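Local coordinates for protein Amuc_1100 (Akkermansia muciniphila, PDB 6KNY), which is of unknown function but is probably a membrane protein, seen here without its transmembrane region, whose soluble part packs helices against a mixed sheet, at residues G121-L124 and K125-S129; A72-N75 and E76-F80; I95-T98 and S99-G103; T79-D82 and S83-S87; G50-E53 and T54-P58. All coordinates share one frame; numbering follows the deposited sequence.

Contact 1: G121-L124 and K125-S129; sequences GFEL and KAINS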
loop_
_atom_site.group_PDB
_atom_site.type_symbol
_atom_site.label_atom_id
_atom_site.label_comp_id
_atom_site.label_asym_id
_atom_site.label_seq_id
_atom_site.Cartn_x
_atom_site.Cartn_y
_atom_site.Cartn_z
ATOM N N GLY A 121 -5.046 4.852 -9.074
ATOM C CA GLY A 121 -6.145 4.762 -8.119
ATOM C C GLY A 121 -6.279 3.374 -7.529
ATOM O O GLY A 121 -6.600 3.216 -6.354
ATOM N N PHE A 122 -6.035 2.346 -8.343
ATOM C CA PHE A 122 -5.964 0.989 -7.815
ATOM C C PHE A 122 -4.845 0.886 -6.788
ATOM O O PHE A 122 -5.052 0.384 -5.683
ATOM C CB PHE A 122 -5.727 -0.016 -8.947
ATOM C CG PHE A 122 -5.279 -1.370 -8.463
ATOM C CD1 PHE A 122 -6.207 -2.289 -7.980
ATOM C CD2 PHE A 122 -3.935 -1.716 -8.452
ATOM C CE1 PHE A 122 -5.794 -3.535 -7.509
ATOM C CE2 PHE A 122 -3.526 -2.957 -7.994
ATOM C CZ PHE A 122 -4.445 -3.864 -7.530
ATOM N N GLU A 123 -3.655 1.381 -7.136
ATOM C CA GLU A 123 -2.507 1.275 -6.233
ATOM C C GLU A 123 -2.732 2.071 -4.958
ATOM O O GLU A 123 -2.423 1.605 -3.855
ATOM C CB GLU A 123 -1.230 1.738 -6.936
ATOM C CG GLU A 123 0.004 1.355 -6.160
ATOM C CD GLU A 123 1.290 1.696 -6.872
ATOM O OE1 GLU A 123 1.299 2.646 -7.685
ATOM O OE2 GLU A 123 2.302 1.021 -6.590
ATOM N N LEU A 124 -3.286 3.276 -5.088
ATOM C CA LEU A 124 -3.595 4.085 -3.915
ATOM C C LEU A 124 -4.628 3.405 -3.019
ATOM O O LEU A 124 -4.488 3.409 -1.792
ATOM C CB LEU A 124 -4.083 5.462 -4.367
ATOM C CG LEU A 124 -4.682 6.392 -3.301
ATOM C CD1 LEU A 124 -3.750 6.550 -2.091
ATOM C CD2 LEU A 124 -5.055 7.756 -3.911
ATOM N N LYS A 125 -5.677 2.821 -3.608
ATOM C CA LYS A 125 -6.690 2.173 -2.770
ATOM C C LYS A 125 -6.110 0.976 -2.032
ATOM O O LYS A 125 -6.426 0.758 -0.855
ATOM C CB LYS A 125 -7.908 1.744 -3.605
ATOM C CG LYS A 125 -8.814 2.918 -3.983
ATOM C CD LYS A 125 -10.169 2.956 -3.214
ATOM C CE LYS A 125 -11.198 3.965 -3.771
ATOM N NZ LYS A 125 -11.774 4.933 -2.775
ATOM N N ALA A 126 -5.238 0.200 -2.691
ATOM C CA ALA A 126 -4.630 -0.960 -2.040
ATOM C C ALA A 126 -3.675 -0.539 -0.921
ATOM O O ALA A 126 -3.702 -1.108 0.184
ATOM C CB ALA A 126 -3.896 -1.818 -3.078
ATOM N N ILE A 127 -2.815 0.446 -1.194
ATOM C CA ILE A 127 -1.868 0.910 -0.179
ATOM C C ILE A 127 -2.619 1.551 0.985
ATOM O O ILE A 127 -2.336 1.272 2.160
ATOM C CB ILE A 127 -0.836 1.881 -0.797
ATOM C CG1 ILE A 127 0.045 1.155 -1.820
ATOM C CG2 ILE A 127 0.032 2.540 0.324
ATOM C CD1 ILE A 127 1.006 2.075 -2.617
ATOM N N ASN A 128 -3.615 2.387 0.673
ATOM C CA ASN A 128 -4.452 2.972 1.721
ATOM C C ASN A 128 -5.047 1.909 2.631
ATOM O O ASN A 128 -5.068 2.066 3.854
ATOM C CB ASN A 128 -5.588 3.808 1.131
ATOM C CG ASN A 128 -6.432 4.459 2.225
ATOM O OD1 ASN A 128 -5.939 5.296 2.982
ATOM N ND2 ASN A 128 -7.666 4.018 2.358
ATOM N N SER A 129 -5.564 0.833 2.043
ATOM C CA SER A 129 -6.170 -0.225 2.846
ATOM C C SER A 129 -5.125 -0.928 3.703
ATOM O O SER A 129 -5.361 -1.211 4.887
ATOM C CB SER A 129 -6.887 -1.224 1.941
ATOM O OG SER A 129 -7.341 -2.328 2.696
#

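Contact 2: A72-N75 and E76-F80; sequences AFQN and ELKTF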
loop_
_atom_site.group_PDB
_atom_site.type_symbol
_atom_site.label_atom_id
_atom_site.label_comp_id
_atom_site.label_asym_id
_atom_site.label_seq_id
_atom_site.Cartn_x
_atom_site.Cartn_y
_atom_site.Cartn_z
ATOM N N ALA A 72 -9.492 13.836 -9.538
ATOM C CA ALA A 72 -10.170 12.870 -8.664
ATOM C C ALA A 72 -9.171 11.979 -7.922
ATOM O O ALA A 72 -9.350 11.687 -6.732
ATOM C CB ALA A 72 -11.148 12.007 -9.462
ATOM N N PHE A 73 -8.118 11.529 -8.605
ATOM C CA PHE A 73 -7.052 10.822 -7.902
ATOM C C PHE A 73 -6.456 11.694 -6.804
ATOM O O PHE A 73 -6.355 11.278 -5.641
ATOM C CB PHE A 73 -5.952 10.388 -8.865
ATOM C CG PHE A 73 -4.719 9.880 -8.157
ATOM C CD1 PHE A 73 -4.680 8.582 -7.650
ATOM C CD2 PHE A 73 -3.627 10.710 -7.944
ATOM C CE1 PHE A 73 -3.551 8.115 -6.979
ATOM C CE2 PHE A 73 -2.499 10.242 -7.274
ATOM C CZ PHE A 73 -2.467 8.943 -6.794
ATOM N N GLN A 74 -6.047 12.911 -7.166
ATOM C CA GLN A 74 -5.404 13.813 -6.213
ATOM C C GLN A 74 -6.315 14.116 -5.034
ATOM O O GLN A 74 -5.865 14.180 -3.883
ATOM C CB GLN A 74 -5.013 15.090 -6.940
ATOM C CG GLN A 74 -3.965 15.907 -6.276
ATOM C CD GLN A 74 -3.429 16.967 -7.206
ATOM O OE1 GLN A 74 -4.171 17.520 -8.019
ATOM N NE2 GLN A 74 -2.132 17.233 -7.119
ATOM N N ASN A 75 -7.608 14.281 -5.304
ATOM C CA ASN A 75 -8.562 14.544 -4.235
ATOM C C ASN A 75 -8.726 13.313 -3.346
ATOM O O ASN A 75 -8.841 13.431 -2.121
ATOM C CB ASN A 75 -9.885 15.003 -4.860
ATOM C CG ASN A 75 -11.084 14.746 -3.972
ATOM O OD1 ASN A 75 -11.312 15.464 -2.997
ATOM N ND2 ASN A 75 -11.872 13.737 -4.318
ATOM N N GLU A 76 -8.695 12.116 -3.936
ATOM C CA GLU A 76 -8.730 10.895 -3.130
ATOM C C GLU A 76 -7.454 10.748 -2.301
ATOM O O GLU A 76 -7.500 10.349 -1.129
ATOM C CB GLU A 76 -8.930 9.674 -4.032
ATOM C CG GLU A 76 -9.145 8.375 -3.265
ATOM C CD GLU A 76 -9.314 7.173 -4.188
ATOM O OE1 GLU A 76 -8.694 7.153 -5.277
ATOM O OE2 GLU A 76 -10.081 6.254 -3.829
ATOM N N LEU A 77 -6.304 11.076 -2.895
ATOM C CA LEU A 77 -5.036 11.010 -2.169
ATOM C C LEU A 77 -5.040 11.911 -0.930
ATOM O O LEU A 77 -4.642 11.494 0.167
ATOM C CB LEU A 77 -3.889 11.391 -3.106
ATOM C CG LEU A 77 -2.504 11.609 -2.474
ATOM C CD1 LEU A 77 -1.988 10.333 -1.760
ATOM C CD2 LEU A 77 -1.495 12.137 -3.494
ATOM N N LYS A 78 -5.476 13.152 -1.117
ATOM C CA LYS A 78 -5.525 14.121 -0.028
ATOM C C LYS A 78 -6.460 13.653 1.079
ATOM O O LYS A 78 -6.136 13.748 2.262
ATOM C CB LYS A 78 -5.970 15.490 -0.548
ATOM C CG LYS A 78 -4.823 16.441 -0.849
ATOM C CD LYS A 78 -5.150 17.344 -2.027
ATOM C CE LYS A 78 -3.889 17.928 -2.642
ATOM N NZ LYS A 78 -3.577 19.277 -2.097
ATOM N N THR A 79 -7.624 13.148 0.685
ATOM C CA THR A 79 -8.614 12.662 1.646
ATOM C C THR A 79 -8.054 11.503 2.459
ATOM O O THR A 79 -8.155 11.481 3.692
ATOM C CB THR A 79 -9.886 12.224 0.921
ATOM O OG1 THR A 79 -10.447 13.337 0.214
ATOM C CG2 THR A 79 -10.908 11.649 1.908
ATOM N N PHE A 80 -7.461 10.522 1.774
ATOM C CA PHE A 80 -6.862 9.378 2.460
ATOM C C PHE A 80 -5.770 9.832 3.413
ATOM O O PHE A 80 -5.662 9.331 4.538
ATOM C CB PHE A 80 -6.295 8.389 1.438
ATOM C CG PHE A 80 -7.345 7.539 0.755
ATOM C CD1 PHE A 80 -8.645 7.494 1.244
ATOM C CD2 PHE A 80 -7.025 6.776 -0.361
ATOM C CE1 PHE A 80 -9.610 6.712 0.622
ATOM C CE2 PHE A 80 -7.994 5.980 -0.985
ATOM C CZ PHE A 80 -9.279 5.950 -0.493
#

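Contact 3: I95-T98 and S99-G103; sequences ITDT and SSWLG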
loop_
_atom_site.group_PDB
_atom_site.type_symbol
_atom_site.label_atom_id
_atom_site.label_comp_id
_atom_site.label_asym_id
_atom_site.label_seq_id
_atom_site.Cartn_x
_atom_site.Cartn_y
_atom_site.Cartn_z
ATOM N N ILE A 95 3.762 9.550 12.699
ATOM C CA ILE A 95 3.817 9.317 11.261
ATOM C C ILE A 95 4.535 10.491 10.621
ATOM O O ILE A 95 4.189 11.649 10.876
ATOM C CB ILE A 95 2.415 9.107 10.642
ATOM C CG1 ILE A 95 2.521 8.876 9.134
ATOM C CG2 ILE A 95 1.451 10.277 10.947
ATOM C CD1 ILE A 95 1.289 8.219 8.573
ATOM N N THR A 96 5.559 10.198 9.818
ATOM C CA THR A 96 6.282 11.287 9.179
ATOM C C THR A 96 5.450 11.864 8.047
ATOM O O THR A 96 4.562 11.204 7.484
ATOM C CB THR A 96 7.634 10.833 8.619
ATOM O OG1 THR A 96 7.437 9.949 7.508
ATOM C CG2 THR A 96 8.477 10.122 9.690
ATOM N N ASP A 97 5.770 13.111 7.708
ATOM C CA ASP A 97 5.107 13.754 6.587
ATOM C C ASP A 97 5.197 12.886 5.347
ATOM O O ASP A 97 4.210 12.729 4.619
ATOM C CB ASP A 97 5.715 15.126 6.318
ATOM C CG ASP A 97 4.858 15.954 5.390
ATOM O OD1 ASP A 97 3.620 15.871 5.511
ATOM O OD2 ASP A 97 5.411 16.675 4.544
ATOM N N THR A 98 6.366 12.277 5.109
ATOM C CA THR A 98 6.540 11.487 3.897
ATOM C C THR A 98 5.643 10.252 3.910
ATOM O O THR A 98 4.912 10.012 2.943
ATOM C CB THR A 98 8.005 11.098 3.700
ATOM O OG1 THR A 98 8.478 10.356 4.838
ATOM C CG2 THR A 98 8.860 12.348 3.468
ATOM N N SER A 99 5.664 9.468 5.009
ATOM C CA SER A 99 4.750 8.325 5.136
ATOM C C SER A 99 3.300 8.708 4.862
ATOM O O SER A 99 2.541 7.932 4.245
ATOM C CB SER A 99 4.829 7.713 6.531
ATOM O OG SER A 99 5.976 6.916 6.666
ATOM N N SER A 100 2.882 9.883 5.345
ATOM C CA SER A 100 1.456 10.198 5.310
ATOM C C SER A 100 0.963 10.357 3.886
ATOM O O SER A 100 -0.240 10.273 3.657
ATOM C CB SER A 100 1.148 11.472 6.102
ATOM O OG SER A 100 1.757 12.608 5.498
ATOM N N TRP A 101 1.866 10.533 2.925
ATOM C CA TRP A 101 1.470 10.651 1.531
ATOM C C TRP A 101 1.321 9.306 0.833
ATOM O O TRP A 101 1.046 9.282 -0.372
ATOM C CB TRP A 101 2.473 11.513 0.773
ATOM C CG TRP A 101 2.262 12.964 1.018
ATOM C CD1 TRP A 101 2.999 13.780 1.841
ATOM C CD2 TRP A 101 1.237 13.790 0.446
ATOM N NE1 TRP A 101 2.494 15.057 1.809
ATOM C CE2 TRP A 101 1.414 15.093 0.966
ATOM C CE3 TRP A 101 0.186 13.552 -0.447
ATOM C CZ2 TRP A 101 0.577 16.156 0.619
ATOM C CZ3 TRP A 101 -0.645 14.613 -0.794
ATOM C CH2 TRP A 101 -0.450 15.896 -0.257
ATOM N N LEU A 102 1.530 8.194 1.546
ATOM C CA LEU A 102 1.206 6.848 1.070
ATOM C C LEU A 102 1.998 6.443 -0.175
ATOM O O LEU A 102 1.535 5.601 -0.954
ATOM C CB LEU A 102 -0.299 6.719 0.797
ATOM C CG LEU A 102 -1.158 6.839 2.055
ATOM C CD1 LEU A 102 -2.633 7.011 1.683
ATOM C CD2 LEU A 102 -0.954 5.640 2.982
ATOM N N GLY A 103 3.174 7.037 -0.385
ATOM C CA GLY A 103 3.987 6.806 -1.564
ATOM C C GLY A 103 3.712 7.727 -2.734
ATOM O O GLY A 103 4.351 7.581 -3.789
#

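Contact 4: T79-D82 and S83-S87; sequences TFRD and SLISS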
loop_
_atom_site.group_PDB
_atom_site.type_symbol
_atom_site.label_atom_id
_atom_site.label_comp_id
_atom_site.label_asym_id
_atom_site.label_seq_id
_atom_site.Cartn_x
_atom_site.Cartn_y
_atom_site.Cartn_z
ATOM N N THR A 79 -7.624 13.148 0.685
ATOM C CA THR A 79 -8.614 12.662 1.646
ATOM C C THR A 79 -8.054 11.503 2.459
ATOM O O THR A 79 -8.155 11.481 3.692
ATOM C CB THR A 79 -9.886 12.224 0.921
ATOM O OG1 THR A 79 -10.447 13.337 0.214
ATOM C CG2 THR A 79 -10.908 11.649 1.908
ATOM N N PHE A 80 -7.461 10.522 1.774
ATOM C CA PHE A 80 -6.862 9.378 2.460
ATOM C C PHE A 80 -5.770 9.832 3.413
ATOM O O PHE A 80 -5.662 9.331 4.538
ATOM C CB PHE A 80 -6.295 8.389 1.438
ATOM C CG PHE A 80 -7.345 7.539 0.755
ATOM C CD1 PHE A 80 -8.645 7.494 1.244
ATOM C CD2 PHE A 80 -7.025 6.776 -0.361
ATOM C CE1 PHE A 80 -9.610 6.712 0.622
ATOM C CE2 PHE A 80 -7.994 5.980 -0.985
ATOM C CZ PHE A 80 -9.279 5.950 -0.493
ATOM N N ARG A 81 -4.950 10.787 2.976
ATOM C CA ARG A 81 -3.852 11.265 3.813
ATOM C C ARG A 81 -4.384 11.921 5.079
ATOM O O ARG A 81 -3.918 11.636 6.191
ATOM C CB ARG A 81 -2.968 12.239 3.029
ATOM C CG ARG A 81 -2.008 13.040 3.926
ATOM C CD ARG A 81 -0.863 13.637 3.146
ATOM N NE ARG A 81 0.043 14.400 4.002
ATOM C CZ ARG A 81 -0.185 15.643 4.419
ATOM N NH1 ARG A 81 -1.296 16.271 4.061
ATOM N NH2 ARG A 81 0.700 16.257 5.201
ATOM N N ASP A 82 -5.383 12.786 4.929
ATOM C CA ASP A 82 -5.929 13.493 6.080
ATOM C C ASP A 82 -6.598 12.532 7.056
ATOM O O ASP A 82 -6.483 12.696 8.274
ATOM C CB ASP A 82 -6.888 14.572 5.590
ATOM C CG ASP A 82 -6.166 15.695 4.873
ATOM O OD1 ASP A 82 -5.067 15.460 4.334
ATOM O OD2 ASP A 82 -6.669 16.828 4.893
ATOM N N SER A 83 -7.251 11.488 6.545
ATOM C CA SER A 83 -7.841 10.483 7.429
ATOM C C SER A 83 -6.763 9.682 8.150
ATOM O O SER A 83 -6.885 9.399 9.348
ATOM C CB SER A 83 -8.757 9.547 6.646
ATOM O OG SER A 83 -10.023 10.145 6.489
ATOM N N LEU A 84 -5.694 9.311 7.433
ATOM C CA LEU A 84 -4.623 8.532 8.050
ATOM C C LEU A 84 -3.951 9.323 9.166
ATOM O O LEU A 84 -3.750 8.810 10.271
ATOM C CB LEU A 84 -3.599 8.115 6.989
ATOM C CG LEU A 84 -2.336 7.442 7.545
ATOM C CD1 LEU A 84 -2.733 6.174 8.296
ATOM C CD2 LEU A 84 -1.306 7.145 6.439
ATOM N N ILE A 85 -3.603 10.575 8.893
ATOM C CA ILE A 85 -2.993 11.426 9.920
ATOM C C ILE A 85 -3.891 11.509 11.146
ATOM O O ILE A 85 -3.439 11.330 12.281
ATOM C CB ILE A 85 -2.703 12.820 9.343
ATOM C CG1 ILE A 85 -1.561 12.740 8.327
ATOM C CG2 ILE A 85 -2.431 13.825 10.492
ATOM C CD1 ILE A 85 -1.389 14.003 7.520
ATOM N N SER A 86 -5.190 11.706 10.923
ATOM C CA SER A 86 -6.146 11.830 12.022
ATOM C C SER A 86 -6.259 10.532 12.812
ATOM O O SER A 86 -6.305 10.553 14.050
ATOM C CB SER A 86 -7.507 12.263 11.473
ATOM O OG SER A 86 -8.555 11.708 12.243
ATOM N N SER A 87 -6.261 9.392 12.122
ATOM C CA SER A 87 -6.306 8.104 12.813
ATOM C C SER A 87 -5.047 7.848 13.655
ATOM O O SER A 87 -5.137 7.267 14.747
ATOM C CB SER A 87 -6.513 6.975 11.806
ATOM O OG SER A 87 -6.305 5.731 12.446
#

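Contact 5: G50-E53 and T54-P58; sequences GSLE and TAYKP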
loop_
_atom_site.group_PDB
_atom_site.type_symbol
_atom_site.label_atom_id
_atom_site.label_comp_id
_atom_site.label_asym_id
_atom_site.label_seq_id
_atom_site.Cartn_x
_atom_site.Cartn_y
_atom_site.Cartn_z
ATOM N N GLY A 50 -9.218 -20.752 -15.263
ATOM C CA GLY A 50 -7.848 -21.206 -15.322
ATOM C C GLY A 50 -7.228 -21.323 -13.934
ATOM O O GLY A 50 -7.809 -20.942 -12.910
ATOM N N SER A 51 -6.005 -21.864 -13.910
ATOM C CA SER A 51 -5.353 -22.153 -12.631
ATOM C C SER A 51 -5.031 -20.879 -11.847
ATOM O O SER A 51 -5.185 -20.852 -10.618
ATOM C CB SER A 51 -4.101 -23.012 -12.860
ATOM O OG SER A 51 -3.165 -22.380 -13.702
ATOM N N LEU A 52 -4.642 -19.795 -12.526
ATOM C CA LEU A 52 -4.342 -18.559 -11.793
ATOM C C LEU A 52 -5.603 -17.943 -11.189
ATOM O O LEU A 52 -5.594 -17.492 -10.030
ATOM C CB LEU A 52 -3.654 -17.553 -12.714
ATOM C CG LEU A 52 -3.099 -16.276 -12.073
ATOM C CD1 LEU A 52 -1.800 -16.582 -11.292
ATOM C CD2 LEU A 52 -2.870 -15.221 -13.139
ATOM N N GLU A 53 -6.688 -17.903 -11.968
ATOM C CA GLU A 53 -7.967 -17.382 -11.486
ATOM C C GLU A 53 -8.464 -18.157 -10.273
ATOM O O GLU A 53 -8.961 -17.560 -9.315
ATOM C CB GLU A 53 -9.010 -17.440 -12.606
ATOM C CG GLU A 53 -8.722 -16.504 -13.776
ATOM C CD GLU A 53 -7.694 -17.073 -14.763
ATOM O OE1 GLU A 53 -7.115 -18.161 -14.511
ATOM O OE2 GLU A 53 -7.455 -16.416 -15.798
ATOM N N THR A 54 -8.357 -19.488 -10.308
ATOM C CA THR A 54 -8.756 -20.313 -9.167
ATOM C C THR A 54 -7.934 -19.978 -7.934
ATOM O O THR A 54 -8.475 -19.738 -6.847
ATOM C CB THR A 54 -8.565 -21.796 -9.482
ATOM O OG1 THR A 54 -9.377 -22.181 -10.584
ATOM C CG2 THR A 54 -8.958 -22.643 -8.269
ATOM N N ALA A 55 -6.614 -19.996 -8.082
ATOM C CA ALA A 55 -5.735 -19.906 -6.927
ATOM C C ALA A 55 -5.880 -18.574 -6.209
ATOM O O ALA A 55 -5.697 -18.512 -4.994
ATOM C CB ALA A 55 -4.274 -20.114 -7.360
ATOM N N TYR A 56 -6.190 -17.500 -6.937
ATOM C CA TYR A 56 -6.192 -16.145 -6.390
ATOM C C TYR A 56 -7.551 -15.472 -6.571
ATOM O O TYR A 56 -7.652 -14.237 -6.645
ATOM C CB TYR A 56 -5.067 -15.324 -7.024
ATOM C CG TYR A 56 -3.712 -15.968 -6.768
ATOM C CD1 TYR A 56 -3.213 -16.104 -5.471
ATOM C CD2 TYR A 56 -2.973 -16.509 -7.815
ATOM C CE1 TYR A 56 -1.985 -16.714 -5.225
ATOM C CE2 TYR A 56 -1.741 -17.140 -7.583
ATOM C CZ TYR A 56 -1.254 -17.238 -6.288
ATOM O OH TYR A 56 -0.031 -17.860 -6.065
ATOM N N LYS A 57 -8.604 -16.288 -6.607
ATOM C CA LYS A 57 -9.960 -15.804 -6.871
ATOM C C LYS A 57 -10.359 -14.560 -6.082
ATOM O O LYS A 57 -10.873 -13.613 -6.700
ATOM C CB LYS A 57 -10.961 -16.941 -6.612
ATOM C CG LYS A 57 -12.419 -16.564 -6.949
ATOM C CD LYS A 57 -13.347 -17.786 -6.864
ATOM C CE LYS A 57 -14.782 -17.459 -7.287
ATOM N NZ LYS A 57 -15.269 -18.344 -8.402
ATOM N N PRO A 58 -10.179 -14.481 -4.757
ATOM C CA PRO A 58 -10.671 -13.289 -4.037
ATOM C C PRO A 58 -9.914 -12.020 -4.371
ATOM O O PRO A 58 -10.409 -10.930 -4.062
ATOM C CB PRO A 58 -10.497 -13.649 -2.551
ATOM C CG PRO A 58 -9.527 -14.789 -2.512
ATOM C CD PRO A 58 -9.582 -15.483 -3.846
#

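Contact 1: G121-L124 and K125-S129
The flat ring of Phe122 leaves the helical turn it shares with Ala126 and meets His275 edge-to-face, with Leu273 and Met173 of the sheet also touching it; the backbone ties the two residues by a bond from Ala126 N to Phe122 O of 3.0 Å. The other two flat groups lead away as well: the Glu123 carboxylate forms a salt bridge through OE1 with Arg147, and the Asn128 amide lies against Phe80 of helix 70-91. The motif is one stretch of alpha helix, 117-134, held between a sheet and a second helix. Its i to i+4 ladder is regular, and the bond from Ile127 N to Glu123 O is 2.9 Å long with an N-H...O angle of 168°. Glu123 and Ile127 lie side by side and point the same way. With CG anti to the backbone N (chi1 -167°) and the chain extended beyond it, Glu123 lays its CG beside Ile127, 3.8 Å from Ile127 CD1, before the charge reaches Arg147. A long side chain with an apolar stem suits this buried place. Leu124 fills the side toward Phe73 and Phe80, and the small Ala126 meets Tyr199 and Leu273. Lys125, whose NZ pairs with Glu76, starts close to the backbone: its CG lies 3.3 Å from Gly121 O.

Contact 2: A72-N75 and E76-F80
Thr79 grips the carbonyl of Asn75 twice, and this double hydrogen bond is the distinctive polar feature here. Thr79 OG1 donates to Asn75 O at 2.8 Å and Thr79 N to the same Asn75 O at 3.1 Å, the two arriving from opposite faces of the carbonyl plane. The hydroxyl is in place because OG1 stands beside the backbone N (chi1 -61°) and folds back along the helix, where the hydroxyl of an exposed threonine finds an acceptor in its own helix. The remaining hydrogen bonds between the two segments are backbone bonds: Leu77 N to Phe73 O measures 2.8 Å, and Lys78 N to Gln74 O 3.0 Å. All belong to the i to i+4 pattern of helix 70-91, an amphipathic helix that presents one side to helix 117-134 and the other to solvent. Among apolar contacts, Phe73 CE2 and Leu77 CD2 approach to 4.3 Å on the inner side, where Phe73 also meets Phe104 edge-to-face and Leu77 touches Trp101. Glu76 adds a CH-pi-like approach within the second segment: its CG stands 3.5 Å above the plane of the Phe80 ring, offset toward the rim, while its charge is taken up by Lys125. Mixed in character is the pair Gln74 and Lys78, which run side by side in the same direction; Gln74 CG comes within 4.2 Å of Lys78 CE, and the glutamine amide goes on through NE2 to Thr109 O and Tyr107 O.

Contact 3: I95-T98 and S99-G103
Ile95 packs onto the last residues of the short helix 97-100, its CG1 3.7 Å from Ser99 CB and its CD1 3.8 Å from Ser100 CA. This is the tight side: Leu84 of helix 70-91 and Phe142 of strand 141-146 touch the same isoleucine, a branched apolar residue that can touch helix and strand at once. Ser100 completes it. Its OG sits between the backbone N and the carbonyl carbon (chi1 65°), which turns the hydroxyl back to donate to Asp97 O at 2.6 Å, while Ser100 N reaches Thr96 O at 3.0 Å and Asp97 O only weakly. The same hydroxyl is hydrogen-bonded to Arg81 NE, which makes a small hydroxyl residue apt in a buried spot. With an alanine here, Asp97 O would probably lose its short hydroxyl donor and Arg81 NE would be left without this mate. Trp101 N bonds to Thr98 O at 3.1 Å from above the carbonyl plane, and buried Leu102 follows, packed on helix 117-134. The more exposed side holds Asp97, Thr96 and Thr98. Asp97 runs alongside Trp101, carboxylate and indole planes 71° apart, and is bridged to Arg81. The threonines share a 2.9 Å hydrogen bond between Thr96 OG1 and Thr98 OG1, either being the possible donor. At Gly103 a CB would press on the preceding carbonyl oxygen. The whole is a short, weakly bonded helical turn, 97-100, following strand 94-95, an outermost strand of the sheet within this chain, and ended by Leu102 with its positive phi.

Contact 4: T79-D82 and S83-S87
Ile85 lays its CD1 over one face of the Arg81 guanidinium, 3.7 Å above the plane and over its centre. The same methyl, Ile85 CD1, also comes within 3.8 Å of Arg81 CG, so isoleucine covers both the aliphatic stem and the charged head of the arginine. Behind them the backbone bond from Ile85 N to Arg81 O is almost straight, 2.9 Å long with an N-H...O angle of 176°. Arg81 can lie this way because its chain is extended from CG to NE, with CG anti to the backbone N (chi1 166°). Partners on helix 97-100 and the residue after it, Ser100, Asp97 and, by a cation-pi contact, Trp101, probably fix the rotation of the flat group. With a leucine in place of Arg81, Asp97 would probably lose its counter-charge and Trp101 its cation. The backbone bonds from Ser83 N to Thr79 O and from Ser86 N to Asp82 O follow the helical pattern on the exposed side, where short polar residues fit. Leu84, turned inward, packs on Val131 of helix 117-134 and on Leu102, so helix 70-91 binds both the short turn 97-100 and its long partner helix.

Contact 5: G50-E53 and T54-P58
Thr54 N donates to Gly50 O at 3.0 Å with an N-H...O angle of 164°, and this bond opens the short helix 51-55. Thr54 OG1 also approaches the same carbonyl, though its place is less sure. Ala55 N to Ser51 O, 3.0 Å, and Tyr56 N to Leu52 O, 3.1 Å, continue the ladder. Glu53 turns its carboxylate back over the start of the helix, its chain bent at chi2 (81°), and OE2 accepts from Lys280 N near the end of the modelled chain. The motif is a short helix of about a turn and a half near the start of the modelled chain, with Gly50 at its N-cap. Glycine suits that place: with Glu53 placed as it is, a CB at Gly50 would probably clash with Glu53 OE1. Tyr56, the first residue to leave helical angles, has its CG beside the backbone N (chi1 -59°), which brings the ring back to Leu52: Leu52 CD1 lies 3.7 Å from Tyr56 CD2 and 3.8 Å from Tyr56 CE2. The small Ala55 presents its CB over one face of that ring, 3.8 Å above the plane and offset toward the rim. Leu52 also touches Pro169, and Glu53 rests on Leu60 and Pro279.

Along the chain the order is contact 5, 2, 4, 3, 1. Contacts 2 and 4 are successive parts of helix 70-91, sharing Thr79 and Phe80, with centres about 10 Å apart. Contact 3, on the short turn 97-100 after strand 94-95, lies about 10 Å from contact 4 between centres, and contact 1, on helix 117-134, about 11 Å from contact 2 between centres. Polar and apolar links join these four into one connected helical block on the sheet, with helix 117-134 between the sheet and helix 70-91. Contact 5, on helix 51-55 near the start of the modelled chain, sits apart from that block, its centre about 21 Å from that of contact 1 and about 31 to 34 Å from the others.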